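Local coordinates for protein periplasmic beta-glucosidase (Pseudomonas aeruginosa, PDB 6R5T) that probably hydrolyses terminal, non-reducing beta-D-glucosyl residues with release of beta-D-glucose, as a periplasmic glycoside hydrolase of family 3, at residues A[350-355]-A[541-546]; A[87-92]-A[356-361]; A[392-397]-A[405-410]. The protein carries 1 engineered substitution. All coordinates share one frame; numbering follows the deposited sequence.

Interaction 1 (A[350-355]-A[541-546])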
ATOM      1  N   LEU A 350       6.182  35.770 -23.910  1.00 19.11           N
ATOM      2  CA  LEU A 350       5.231  34.714 -23.450  1.00 19.38           C
ATOM      3  C   LEU A 350       4.419  34.155 -24.607  1.00 19.94           C
ATOM      4  O   LEU A 350       4.456  34.662 -25.784  1.00 18.81           O
ATOM      5  CB  LEU A 350       4.323  35.272 -22.376  1.00 18.65           C
ATOM      6  CG  LEU A 350       4.979  35.720 -21.080  1.00 19.10           C
ATOM      7  CD1 LEU A 350       3.942  36.328 -20.180  1.00 20.94           C
ATOM      8  CD2 LEU A 350       5.674  34.576 -20.344  1.00 19.86           C
ATOM      9  N   HIS A 351       3.725  33.062 -24.320  1.00 15.94           N
ATOM     10  CA  HIS A 351       2.876  32.340 -25.275  1.00 17.86           C
ATOM     11  C   HIS A 351       1.512  32.149 -24.625  1.00 18.50           C
ATOM     12  O   HIS A 351       1.099  30.973 -24.418  1.00 17.79           O
ATOM     13  CB  HIS A 351       3.523  31.044 -25.750  1.00 19.09           C
ATOM     14  CG  HIS A 351       4.767  31.265 -26.533  1.00 20.78           C
ATOM     15  ND1 HIS A 351       5.990  31.488 -25.931  1.00 19.55           N
ATOM     16  CD2 HIS A 351       4.950  31.392 -27.868  1.00 24.11           C
ATOM     17  CE1 HIS A 351       6.891  31.754 -26.875  1.00 21.14           C
ATOM     18  NE2 HIS A 351       6.273  31.714 -28.077  1.00 22.08           N
ATOM     19  N   ARG A 352       0.826  33.261 -24.342  1.00 18.53           N
ATOM     20  CA  ARG A 352      -0.442  33.172 -23.574  1.00 18.42           C
ATOM     21  C   ARG A 352      -1.516  32.470 -24.386  1.00 20.59           C
ATOM     22  O   ARG A 352      -2.317  31.774 -23.768  1.00 19.74           O
ATOM     23  CB  ARG A 352      -0.927  34.528 -23.086  1.00 18.18           C
ATOM     24  CG  ARG A 352      -0.026  35.173 -22.051  1.00 18.41           C
ATOM     25  CD  ARG A 352      -0.606  36.469 -21.603  1.00 17.34           C
ATOM     26  NE  ARG A 352       0.188  37.157 -20.612  1.00 16.57           N
ATOM     27  CZ  ARG A 352       0.179  36.910 -19.315  1.00 17.94           C
ATOM     28  NH1 ARG A 352      -0.598  35.955 -18.844  1.00 18.22           N
ATOM     29  NH2 ARG A 352       0.938  37.578 -18.472  1.00 18.19           N
ATOM     30  N   GLN A 353      -1.603  32.670 -25.704  1.00 17.77           N
ATOM     31  CA  GLN A 353      -2.670  31.999 -26.457  1.00 22.16           C
ATOM     32  C   GLN A 353      -2.483  30.479 -26.321  1.00 20.53           C
ATOM     33  O   GLN A 353      -3.481  29.790 -26.100  1.00 20.49           O
ATOM     34  CB  GLN A 353      -2.675  32.373 -27.938  1.00 25.58           C
ATOM     35  CG  GLN A 353      -3.794  31.644 -28.668  1.00 30.06           C
ATOM     36  CD  GLN A 353      -3.864  31.846 -30.165  1.00 37.32           C
ATOM     37  OE1 GLN A 353      -4.816  31.402 -30.821  1.00 44.48           O
ATOM     38  NE2 GLN A 353      -2.844  32.478 -30.719  1.00 40.64           N
ATOM     39  N   ALA A 354      -1.270  29.958 -26.432  1.00 19.38           N
ATOM     40  CA  ALA A 354      -1.051  28.495 -26.319  1.00 20.17           C
ATOM     41  C   ALA A 354      -1.427  28.058 -24.899  1.00 18.48           C
ATOM     42  O   ALA A 354      -2.107  27.011 -24.759  1.00 18.47           O
ATOM     43  CB  ALA A 354       0.369  28.092 -26.635  1.00 20.26           C
ATOM     44  N   ALA A 355      -1.046  28.820 -23.881  1.00 16.28           N
ATOM     45  CA  ALA A 355      -1.325  28.387 -22.481  1.00 16.73           C
ATOM     46  C   ALA A 355      -2.831  28.342 -22.263  1.00 16.93           C
ATOM     47  O   ALA A 355      -3.314  27.426 -21.583  1.00 16.77           O
ATOM     48  CB  ALA A 355      -0.682  29.304 -21.479  1.00 16.48           C
ATOM     49  N   SER A 541      -3.892  25.139 -13.281  1.00 12.90           N
ATOM     50  CA  SER A 541      -4.081  25.307 -14.754  0.64 13.58           C
ATOM     51  C   SER A 541      -3.077  26.281 -15.404  1.00 14.74           C
ATOM     52  O   SER A 541      -3.155  26.466 -16.623  1.00 14.97           O
ATOM     53  CB  SER A 541      -5.500  25.676 -15.053  0.64 14.67           C
ATOM     54  OG  SER A 541      -6.288  24.488 -15.144  0.64 14.90           O
ATOM     55  N   GLY A 542      -2.156  26.861 -14.631  1.00 13.35           N
ATOM     56  CA  GLY A 542      -1.022  27.601 -15.233  1.00 13.33           C
ATOM     57  C   GLY A 542      -1.244  29.087 -15.358  1.00 12.88           C
ATOM     58  O   GLY A 542      -2.193  29.665 -14.818  1.00 12.72           O
ATOM     59  N   THR A 543      -0.353  29.720 -16.119  1.00 12.54           N
ATOM     60  CA  THR A 543      -0.300  31.196 -16.266  1.00 14.72           C
ATOM     61  C   THR A 543      -1.636  31.750 -16.783  1.00 14.27           C
ATOM     62  O   THR A 543      -2.010  32.825 -16.328  1.00 15.14           O
ATOM     63  CB  THR A 543       0.814  31.528 -17.255  1.00 14.78           C
ATOM     64  OG1 THR A 543       2.061  31.136 -16.677  1.00 14.76           O
ATOM     65  CG2 THR A 543       0.866  33.001 -17.591  1.00 16.45           C
ATOM     66  N   GLU A 544      -2.319  31.038 -17.673  1.00 15.20           N
ATOM     67  CA  GLU A 544      -3.620  31.480 -18.214  1.00 16.02           C
ATOM     68  C   GLU A 544      -4.755  30.725 -17.548  1.00 15.25           C
ATOM     69  O   GLU A 544      -5.885  30.777 -18.062  1.00 15.59           O
ATOM     70  CB  GLU A 544      -3.592  31.296 -19.723  1.00 16.52           C
ATOM     71  CG  GLU A 544      -2.819  32.402 -20.415  1.00 17.61           C
ATOM     72  CD  GLU A 544      -3.498  33.763 -20.352  1.00 20.15           C
ATOM     73  OE1 GLU A 544      -4.714  33.789 -20.614  1.00 19.93           O
ATOM     74  OE2 GLU A 544      -2.839  34.790 -19.989  1.00 22.57           O
ATOM     75  N   GLY A 545      -4.503  30.091 -16.394  1.00 15.58           N
ATOM     76  CA  GLY A 545      -5.522  29.224 -15.810  1.00 15.19           C
ATOM     77  C   GLY A 545      -6.853  29.928 -15.617  1.00 14.82           C
ATOM     78  O   GLY A 545      -7.895  29.390 -15.955  1.00 14.65           O
ATOM     79  N   GLY A 546      -6.848  31.109 -15.035  1.00 15.43           N
ATOM     80  CA  GLY A 546      -8.111  31.784 -14.699  1.00 16.24           C
ATOM     81  C   GLY A 546      -8.888  32.122 -15.955  1.00 15.99           C
ATOM     82  O   GLY A 546     -10.117  32.072 -15.913  1.00 15.52           O
TER

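Interaction 2 (A[87-92]-A[356-361])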
ATOM      1  N   ILE A  87       3.554  29.142 -18.126  1.00 13.28           N
ATOM      2  CA  ILE A  87       3.285  27.864 -17.417  1.00 14.17           C
ATOM      3  C   ILE A  87       1.961  27.284 -17.898  1.00 12.77           C
ATOM      4  O   ILE A  87       0.916  27.918 -17.846  1.00 13.19           O
ATOM      5  CB  ILE A  87       3.357  28.084 -15.910  1.00 13.75           C
ATOM      6  CG1 ILE A  87       4.672  28.768 -15.502  1.00 13.75           C
ATOM      7  CG2 ILE A  87       3.150  26.755 -15.211  1.00 13.53           C
ATOM      8  CD1 ILE A  87       5.934  28.152 -16.126  1.00 13.90           C
ATOM      9  N   PHE A  88       2.024  26.044 -18.345  1.00 12.94           N
ATOM     10  CA  PHE A  88       0.879  25.239 -18.726  1.00 12.66           C
ATOM     11  C   PHE A  88       0.335  24.577 -17.474  1.00 12.04           C
ATOM     12  O   PHE A  88       0.917  24.608 -16.405  1.00 12.95           O
ATOM     13  CB  PHE A  88       1.304  24.237 -19.799  1.00 13.21           C
ATOM     14  CG  PHE A  88       1.721  24.902 -21.089  1.00 14.44           C
ATOM     15  CD1 PHE A  88       0.790  25.234 -22.058  1.00 15.63           C
ATOM     16  CD2 PHE A  88       3.042  25.233 -21.310  1.00 13.96           C
ATOM     17  CE1 PHE A  88       1.167  25.918 -23.208  1.00 16.38           C
ATOM     18  CE2 PHE A  88       3.430  25.913 -22.458  1.00 15.52           C
ATOM     19  CZ  PHE A  88       2.486  26.252 -23.408  1.00 17.07           C
ATOM     20  N   PRO A  89      -0.815  23.903 -17.595  1.00 12.01           N
ATOM     21  CA  PRO A  89      -1.254  23.070 -16.469  1.00 11.39           C
ATOM     22  C   PRO A  89      -0.169  22.085 -16.058  1.00 12.31           C
ATOM     23  O   PRO A  89       0.641  21.669 -16.873  1.00 12.66           O
ATOM     24  CB  PRO A  89      -2.451  22.287 -17.028  1.00 13.10           C
ATOM     25  CG  PRO A  89      -2.986  23.213 -18.116  1.00 13.13           C
ATOM     26  CD  PRO A  89      -1.749  23.862 -18.699  1.00 12.72           C
ATOM     27  N   ILE A  90      -0.245  21.678 -14.799  1.00 11.44           N
ATOM     28  CA  ILE A  90       0.527  20.520 -14.324  1.00 11.80           C
ATOM     29  C   ILE A  90       0.291  19.341 -15.213  1.00 12.47           C
ATOM     30  O   ILE A  90      -0.763  19.199 -15.853  1.00 11.83           O
ATOM     31  CB  ILE A  90       0.267  20.254 -12.829  1.00 11.78           C
ATOM     32  CG1 ILE A  90      -1.228  20.039 -12.539  1.00 12.30           C
ATOM     33  CG2 ILE A  90       0.819  21.354 -11.981  1.00 12.27           C
ATOM     34  CD1 ILE A  90      -1.505  19.302 -11.259  1.00 12.18           C
ATOM     35  N   SER A  91       1.265  18.423 -15.256  1.00 13.41           N
ATOM     36  CA  SER A  91       1.183  17.231 -16.128  1.00 14.50           C
ATOM     37  C   SER A  91      -0.109  16.453 -15.903  1.00 13.81           C
ATOM     38  O   SER A  91      -0.657  15.937 -16.853  1.00 13.91           O
ATOM     39  CB  SER A  91       2.398  16.352 -15.966  1.00 16.79           C
ATOM     40  OG  SER A  91       3.530  17.054 -16.413  1.00 20.37           O
ATOM     41  N   LEU A  92      -0.567  16.331 -14.657  1.00 14.11           N
ATOM     42  CA  LEU A  92      -1.767  15.503 -14.433  1.00 14.47           C
ATOM     43  C   LEU A  92      -2.950  16.162 -15.157  1.00 14.21           C
ATOM     44  O   LEU A  92      -3.827  15.472 -15.649  1.00 16.31           O
ATOM     45  CB  LEU A  92      -1.919  15.382 -12.909  1.00 17.03           C
ATOM     46  CG  LEU A  92      -2.989  14.425 -12.447  1.00 17.24           C
ATOM     47  CD1 LEU A  92      -2.711  13.020 -12.925  1.00 18.12           C
ATOM     48  CD2 LEU A  92      -3.038  14.524 -10.925  1.00 17.53           C
ATOM     49  N   ARG A 356      -3.562  29.330 -22.775  1.00 16.18           N
ATOM     50  CA  ARG A 356      -5.028  29.402 -22.548  1.00 17.42           C
ATOM     51  C   ARG A 356      -5.689  28.244 -23.296  1.00 16.82           C
ATOM     52  O   ARG A 356      -6.574  27.569 -22.719  1.00 15.76           O
ATOM     53  CB  ARG A 356      -5.540  30.785 -22.991  1.00 16.56           C
ATOM     54  CG  ARG A 356      -7.015  31.006 -22.673  1.00 17.25           C
ATOM     55  CD  ARG A 356      -7.360  32.448 -22.954  1.00 19.28           C
ATOM     56  NE  ARG A 356      -8.747  32.751 -22.706  1.00 18.30           N
ATOM     57  CZ  ARG A 356      -9.214  33.985 -22.597  1.00 19.52           C
ATOM     58  NH1 ARG A 356      -8.377  34.998 -22.682  1.00 21.37           N
ATOM     59  NH2 ARG A 356     -10.501  34.198 -22.387  1.00 18.86           N
ATOM     60  N   GLU A 357      -5.303  28.000 -24.553  1.00 15.64           N
ATOM     61  CA  GLU A 357      -5.921  26.901 -25.359  1.00 16.02           C
ATOM     62  C   GLU A 357      -5.617  25.546 -24.714  1.00 17.52           C
ATOM     63  O   GLU A 357      -6.502  24.693 -24.657  1.00 16.75           O
ATOM     64  CB  GLU A 357      -5.463  26.977 -26.804  1.00 19.62           C
ATOM     65  CG  GLU A 357      -6.088  28.210 -27.454  1.00 22.74           C
ATOM     66  CD  GLU A 357      -5.755  28.495 -28.903  1.00 27.04           C
ATOM     67  OE1 GLU A 357      -4.837  27.884 -29.438  1.00 29.13           O
ATOM     68  OE2 GLU A 357      -6.429  29.394 -29.478  1.00 27.11           O
ATOM     69  N   VAL A 358      -4.390  25.338 -24.280  1.00 15.15           N
ATOM     70  CA  VAL A 358      -4.013  24.040 -23.673  1.00 15.90           C
ATOM     71  C   VAL A 358      -4.769  23.888 -22.354  1.00 15.39           C
ATOM     72  O   VAL A 358      -5.306  22.796 -22.075  1.00 16.09           O
ATOM     73  CB  VAL A 358      -2.489  23.942 -23.494  1.00 14.53           C
ATOM     74  CG1 VAL A 358      -2.121  22.828 -22.532  1.00 13.68           C
ATOM     75  CG2 VAL A 358      -1.782  23.753 -24.846  1.00 15.76           C
ATOM     76  N   ALA A 359      -4.818  24.933 -21.538  1.00 14.25           N
ATOM     77  CA  ALA A 359      -5.439  24.828 -20.196  1.00 15.25           C
ATOM     78  C   ALA A 359      -6.940  24.552 -20.315  1.00 14.61           C
ATOM     79  O   ALA A 359      -7.463  23.759 -19.516  1.00 15.41           O
ATOM     80  CB  ALA A 359      -5.187  26.050 -19.374  1.00 15.21           C
ATOM     81  N   ARG A 360      -7.586  25.005 -21.383  1.00 13.36           N
ATOM     82  CA  ARG A 360      -9.027  24.684 -21.530  1.00 15.77           C
ATOM     83  C   ARG A 360      -9.242  23.165 -21.634  1.00 14.97           C
ATOM     84  O   ARG A 360     -10.302  22.708 -21.195  1.00 17.16           O
ATOM     85  CB  ARG A 360      -9.596  25.297 -22.824  1.00 18.05           C
ATOM     86  CG  ARG A 360      -9.801  26.799 -22.827  1.00 20.20           C
ATOM     87  CD  ARG A 360     -10.096  27.196 -24.295  1.00 20.11           C
ATOM     88  NE  ARG A 360     -10.183  28.647 -24.378  1.00 26.00           N
ATOM     89  CZ  ARG A 360      -9.949  29.395 -25.449  1.00 25.78           C
ATOM     90  NH1 ARG A 360      -9.648  28.846 -26.609  1.00 27.73           N
ATOM     91  NH2 ARG A 360     -10.076  30.706 -25.354  1.00 27.83           N
ATOM     92  N   GLU A 361      -8.322  22.447 -22.276  1.00 13.03           N
ATOM     93  CA  GLU A 361      -8.507  21.045 -22.650  1.00 14.60           C
ATOM     94  C   GLU A 361      -8.412  20.099 -21.455  1.00 14.73           C
ATOM     95  O   GLU A 361      -8.924  18.999 -21.572  1.00 20.62           O
ATOM     96  CB  GLU A 361      -7.494  20.631 -23.710  1.00 15.76           C
ATOM     97  CG  GLU A 361      -7.633  21.392 -25.031  1.00 18.64           C
ATOM     98  CD  GLU A 361      -8.969  21.188 -25.743  1.00 25.96           C
ATOM     99  OE1 GLU A 361      -9.619  20.128 -25.502  1.00 26.47           O
ATOM    100  OE2 GLU A 361      -9.398  22.111 -26.481  1.00 26.36           O
TER

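Interaction 3 (A[392-397]-A[405-410])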
ATOM      1  N   ARG A 392       0.109  32.439  -6.969  1.00 16.57           N
ATOM      2  CA  ARG A 392       1.168  31.453  -6.667  1.00 17.31           C
ATOM      3  C   ARG A 392       0.610  30.055  -6.899  1.00 17.02           C
ATOM      4  O   ARG A 392       1.348  29.179  -7.435  1.00 17.71           O
ATOM      5  CB  ARG A 392       1.707  31.603  -5.255  1.00 20.76           C
ATOM      6  CG  ARG A 392       2.812  30.605  -4.947  1.00 24.61           C
ATOM      7  CD  ARG A 392       4.084  30.867  -5.737  1.00 30.00           C
ATOM      8  NE  ARG A 392       5.085  29.819  -5.586  1.00 34.95           N
ATOM      9  CZ  ARG A 392       5.087  28.674  -6.276  1.00 37.08           C
ATOM     10  NH1 ARG A 392       6.049  27.784  -6.074  1.00 42.88           N
ATOM     11  NH2 ARG A 392       4.139  28.397  -7.146  1.00 32.50           N
ATOM     12  N   ASP A 393      -0.650  29.820  -6.539  1.00 14.72           N
ATOM     13  CA  ASP A 393      -1.143  28.427  -6.637  1.00 16.19           C
ATOM     14  C   ASP A 393      -1.525  28.050  -8.079  1.00 15.74           C
ATOM     15  O   ASP A 393      -1.319  26.889  -8.477  1.00 16.77           O
ATOM     16  CB  ASP A 393      -2.288  28.212  -5.665  1.00 16.37           C
ATOM     17  CG  ASP A 393      -1.768  28.318  -4.237  1.00 17.37           C
ATOM     18  OD1 ASP A 393      -0.821  27.615  -3.884  1.00 16.94           O
ATOM     19  OD2 ASP A 393      -2.190  29.249  -3.549  1.00 18.71           O
ATOM     20  N   VAL A 394      -2.022  29.000  -8.868  1.00 15.37           N
ATOM     21  CA  VAL A 394      -2.574  28.616 -10.192  1.00 16.12           C
ATOM     22  C   VAL A 394      -1.455  28.090 -11.081  1.00 16.79           C
ATOM     23  O   VAL A 394      -1.732  27.201 -11.909  1.00 16.66           O
ATOM     24  CB  VAL A 394      -3.393  29.740 -10.823  1.00 16.08           C
ATOM     25  CG1 VAL A 394      -2.491  30.900 -11.254  1.00 17.58           C
ATOM     26  CG2 VAL A 394      -4.253  29.214 -11.977  1.00 17.30           C
ATOM     27  N   ILE A 395      -0.197  28.514 -10.886  1.00 16.61           N
ATOM     28  CA  ILE A 395       0.918  28.007 -11.734  1.00 17.61           C
ATOM     29  C   ILE A 395       1.407  26.639 -11.274  1.00 18.79           C
ATOM     30  O   ILE A 395       2.226  26.074 -11.976  1.00 18.23           O
ATOM     31  CB  ILE A 395       2.070  29.030 -11.872  1.00 16.31           C
ATOM     32  CG1 ILE A 395       2.783  29.350 -10.560  1.00 18.84           C
ATOM     33  CG2 ILE A 395       1.537  30.256 -12.548  1.00 17.21           C
ATOM     34  CD1 ILE A 395       4.012  30.209 -10.750  1.00 19.22           C
ATOM     35  N   GLY A 396       0.994  26.153 -10.106  1.00 16.15           N
ATOM     36  CA  GLY A 396       1.298  24.793  -9.672  1.00 15.91           C
ATOM     37  C   GLY A 396       2.674  24.631  -9.076  1.00 16.36           C
ATOM     38  O   GLY A 396       3.433  25.627  -8.938  1.00 18.28           O
ATOM     39  N   SER A 397       2.972  23.405  -8.677  1.00 15.98           N
ATOM     40  CA  SER A 397       4.336  23.011  -8.300  1.00 18.06           C
ATOM     41  C   SER A 397       5.203  22.867  -9.564  1.00 16.08           C
ATOM     42  O   SER A 397       4.644  22.754 -10.674  1.00 19.03           O
ATOM     43  CB  SER A 397       4.324  21.764  -7.478  1.00 21.06           C
ATOM     44  OG  SER A 397       3.887  20.701  -8.296  1.00 26.27           O
ATOM     45  N   ARG A 405       3.216  36.927 -10.632  1.00 17.95           N
ATOM     46  CA  ARG A 405       2.525  38.212 -10.966  1.00 20.66           C
ATOM     47  C   ARG A 405       2.033  38.232 -12.421  1.00 17.81           C
ATOM     48  O   ARG A 405       1.104  39.028 -12.712  1.00 19.04           O
ATOM     49  CB  ARG A 405       3.419  39.412 -10.619  1.00 24.29           C
ATOM     50  CG  ARG A 405       4.326  39.889 -11.736  1.00 37.86           C
ATOM     51  CD  ARG A 405       5.183  41.132 -11.487  1.00 43.79           C
ATOM     52  NE  ARG A 405       6.271  41.136 -12.478  1.00 46.05           N
ATOM     53  CZ  ARG A 405       6.117  41.419 -13.780  1.00 54.83           C
ATOM     54  NH1 ARG A 405       4.938  41.791 -14.266  1.00 50.50           N
ATOM     55  NH2 ARG A 405       7.162  41.365 -14.594  1.00 63.01           N
ATOM     56  N   GLN A 406       2.489  37.341 -13.305  1.00 14.98           N
ATOM     57  CA  GLN A 406       2.035  37.306 -14.696  1.00 15.32           C
ATOM     58  C   GLN A 406       0.823  36.382 -14.840  1.00 14.80           C
ATOM     59  O   GLN A 406       0.282  36.330 -15.932  1.00 16.13           O
ATOM     60  CB  GLN A 406       3.175  36.885 -15.622  1.00 17.67           C
ATOM     61  CG  GLN A 406       4.243  37.964 -15.734  1.00 18.13           C
ATOM     62  CD  GLN A 406       5.379  37.588 -16.647  1.00 20.18           C
ATOM     63  OE1 GLN A 406       5.855  36.441 -16.709  1.00 18.76           O
ATOM     64  NE2 GLN A 406       5.779  38.563 -17.450  1.00 21.10           N
ATOM     65  N   ALA A 407       0.490  35.635 -13.781  1.00 14.59           N
ATOM     66  CA  ALA A 407      -0.581  34.614 -13.873  1.00 14.04           C
ATOM     67  C   ALA A 407      -1.978  35.237 -13.724  1.00 14.80           C
ATOM     68  O   ALA A 407      -2.170  36.224 -12.989  1.00 16.16           O
ATOM     69  CB  ALA A 407      -0.341  33.532 -12.858  1.00 14.28           C
ATOM     70  N   VAL A 408      -2.951  34.601 -14.377  1.00 13.66           N
ATOM     71  CA  VAL A 408      -4.367  35.022 -14.307  1.00 14.79           C
ATOM     72  C   VAL A 408      -5.075  34.186 -13.239  1.00 14.50           C
ATOM     73  O   VAL A 408      -5.243  32.962 -13.459  1.00 15.74           O
ATOM     74  CB  VAL A 408      -5.045  34.905 -15.668  1.00 14.99           C
ATOM     75  CG1 VAL A 408      -6.486  35.397 -15.586  1.00 15.77           C
ATOM     76  CG2 VAL A 408      -4.274  35.604 -16.770  1.00 14.87           C
ATOM     77  N   THR A 409      -5.487  34.805 -12.155  1.00 15.41           N
ATOM     78  CA  THR A 409      -6.288  34.120 -11.117  1.00 15.29           C
ATOM     79  C   THR A 409      -7.700  33.774 -11.608  1.00 16.26           C
ATOM     80  O   THR A 409      -8.173  34.283 -12.625  1.00 15.60           O
ATOM     81  CB  THR A 409      -6.380  34.943  -9.835  1.00 17.60           C
ATOM     82  OG1 THR A 409      -7.204  36.072 -10.146  1.00 17.51           O
ATOM     83  CG2 THR A 409      -5.027  35.376  -9.305  1.00 16.40           C
ATOM     84  N   VAL A 410      -8.355  32.882 -10.886  1.00 14.64           N
ATOM     85  CA  VAL A 410      -9.772  32.570 -11.209  1.00 15.31           C
ATOM     86  C   VAL A 410     -10.580  33.860 -11.096  1.00 16.18           C
ATOM     87  O   VAL A 410     -11.326  34.157 -12.033  1.00 15.74           O
ATOM     88  CB  VAL A 410     -10.340  31.470 -10.319  1.00 16.74           C
ATOM     89  CG1 VAL A 410     -11.834  31.327 -10.551  1.00 18.23           C
ATOM     90  CG2 VAL A 410      -9.590  30.186 -10.573  1.00 17.61           C
TER

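Interaction 1 (A[350-355]-A[541-546])
Arg352 and Glu544 form a salt bridge between the starts of two helices of this family 3 glycoside hydrolase. Arg352 lies in the first turn of helix 352-362. Glu544 is the N-cap residue of helix 545-553 and sits in a type I beta turn, Gly542 to Gly545. The two side chains cross at about a right angle, and their guanidinium and carboxylate planes are 80° apart. OE2 alone takes the bond from Arg352: NH1 donates to Glu544 OE2 at 2.8 Å, nearly along its C-O axis, and OE2 lies 15° out of the guanidinium plane. The extended chain of Arg352, from CG to NE, passes across the carboxylate; Arg352 CD lies 3.2 Å from Glu544 OE2. Glu544 bends at chi2 (-69°) and turns its carboxylate to this chain. Nearer the backbone, Ala355 CB packs on Glu544 CG at 3.9 Å. The guanidinium has further partners, since NE pairs with Glu347 and NH2 bonds to Gln406 O. Such a network would fix its rotation. Glu544 OE1 is bonded to Asn547 ND2. Thr543 turns its OG1 to Ile87 N, while Thr543 CG2 lies obliquely 3.5 Å from Arg352 NH1.

Interaction 2 (A[87-92]-A[356-361])
Phe88 and Pro89 pack on Val358 and Ala359 by apolar contact alone. The first pair belongs to the loop that leads into helix 91-95, within the N-terminal family region. The second pair belongs to helix 352-362. The aromatic contact is made at the ring edge. Phe88 CD1 comes 3.8 Å from Val358 CB, which lies near the ring plane, and Phe88 CE1 is 4.0 Å from Val358 CG2. The side chains of Phe88 and Val358 cross at about a right angle. Val358 CG1 is anti to the backbone N (chi1 164°), and this lets CG1 touch both Phe88 CD1 and Pro89 CD. The proline contacts are aliphatic. Pro89 CG rests against the helix backbone, 3.6 Å from Ala359 CA, and is 3.8 Å from Ala359 CB. Neighbouring helices add to the packing: Ser106 and Ile109 of helix 100-116 touch Phe88, and Leu94 touches both Pro89 and Val358. Charged groups of the helix bond to other parts of the chain, with Arg356 and Arg360 both pairing with Asp551. All four touching residues are buried and apolar, which is consistent with attachment by close packing and burial of apolar surface, without directional bonds between the two segments.

Interaction 3 (A[392-397]-A[405-410])
The end of helix 391-394 packs on the loop that leads into helix 410-418, within the C-terminal family region of the glycoside hydrolase. Ala407 CB is the centre of the contact. It meets Val394 CG1 at 3.8 Å and Ile395 CG2 at 3.8 Å, so two consecutive residues share one methyl. Val394 has CG1 between its backbone N and carbonyl carbon (chi1 70°), and from there this branch faces Ala407. Its CG1 also lies 4.1 Å from Val408 O. Ile395 uses its short branch: CG2 is anti to the carbonyl carbon, and CG1 leads the longer arm another way. Gly396 then leaves the helical conformation with positive phi, 81°. A weak bond from Arg392 NH2 to Gly396 O, 3.4 Å, spans this turn, with the oxygen in the guanidinium plane at its edge. On the loop side, Gln391 NE2 bonds to Ala407 O. Val408 sends its CB away from 392-397, and its side chain touches Glu544 and Asn547. Thr409 is the N-cap of the next helix, and its OG1 accepts from Gln412 N. This is local apolar packing in a loop connecting two consecutive helices, with a positive-phi glycine following the first and a threonine N-cap opening the second.

Overall arrangement
The three contacts touch one another and join 87-92, helix 352-362 and parts of the C-terminal family region. Interactions 1 and 2 have centres 7 Å apart and share helix 352-362. Thr543 N lies 2.8 Å from Ile87 O, a probable hydrogen bond, and Ala355 CA packs 3.6 Å from Phe88 CE1. Interaction 3 is nested in the chain loop closed by interaction 1, with centres 9 Å apart. Probable hydrogen bonds join Gly542 N to Val394 O and Thr543 O to Val408 N, both 2.8 Å. Interactions 2 and 3, centres 12 Å apart, meet where Ile87 CG2 lies 3.4 Å from Ile395 O. All three lie away from the annotated sites; the Ile395 side chain is about 14 Å from a bound galactose.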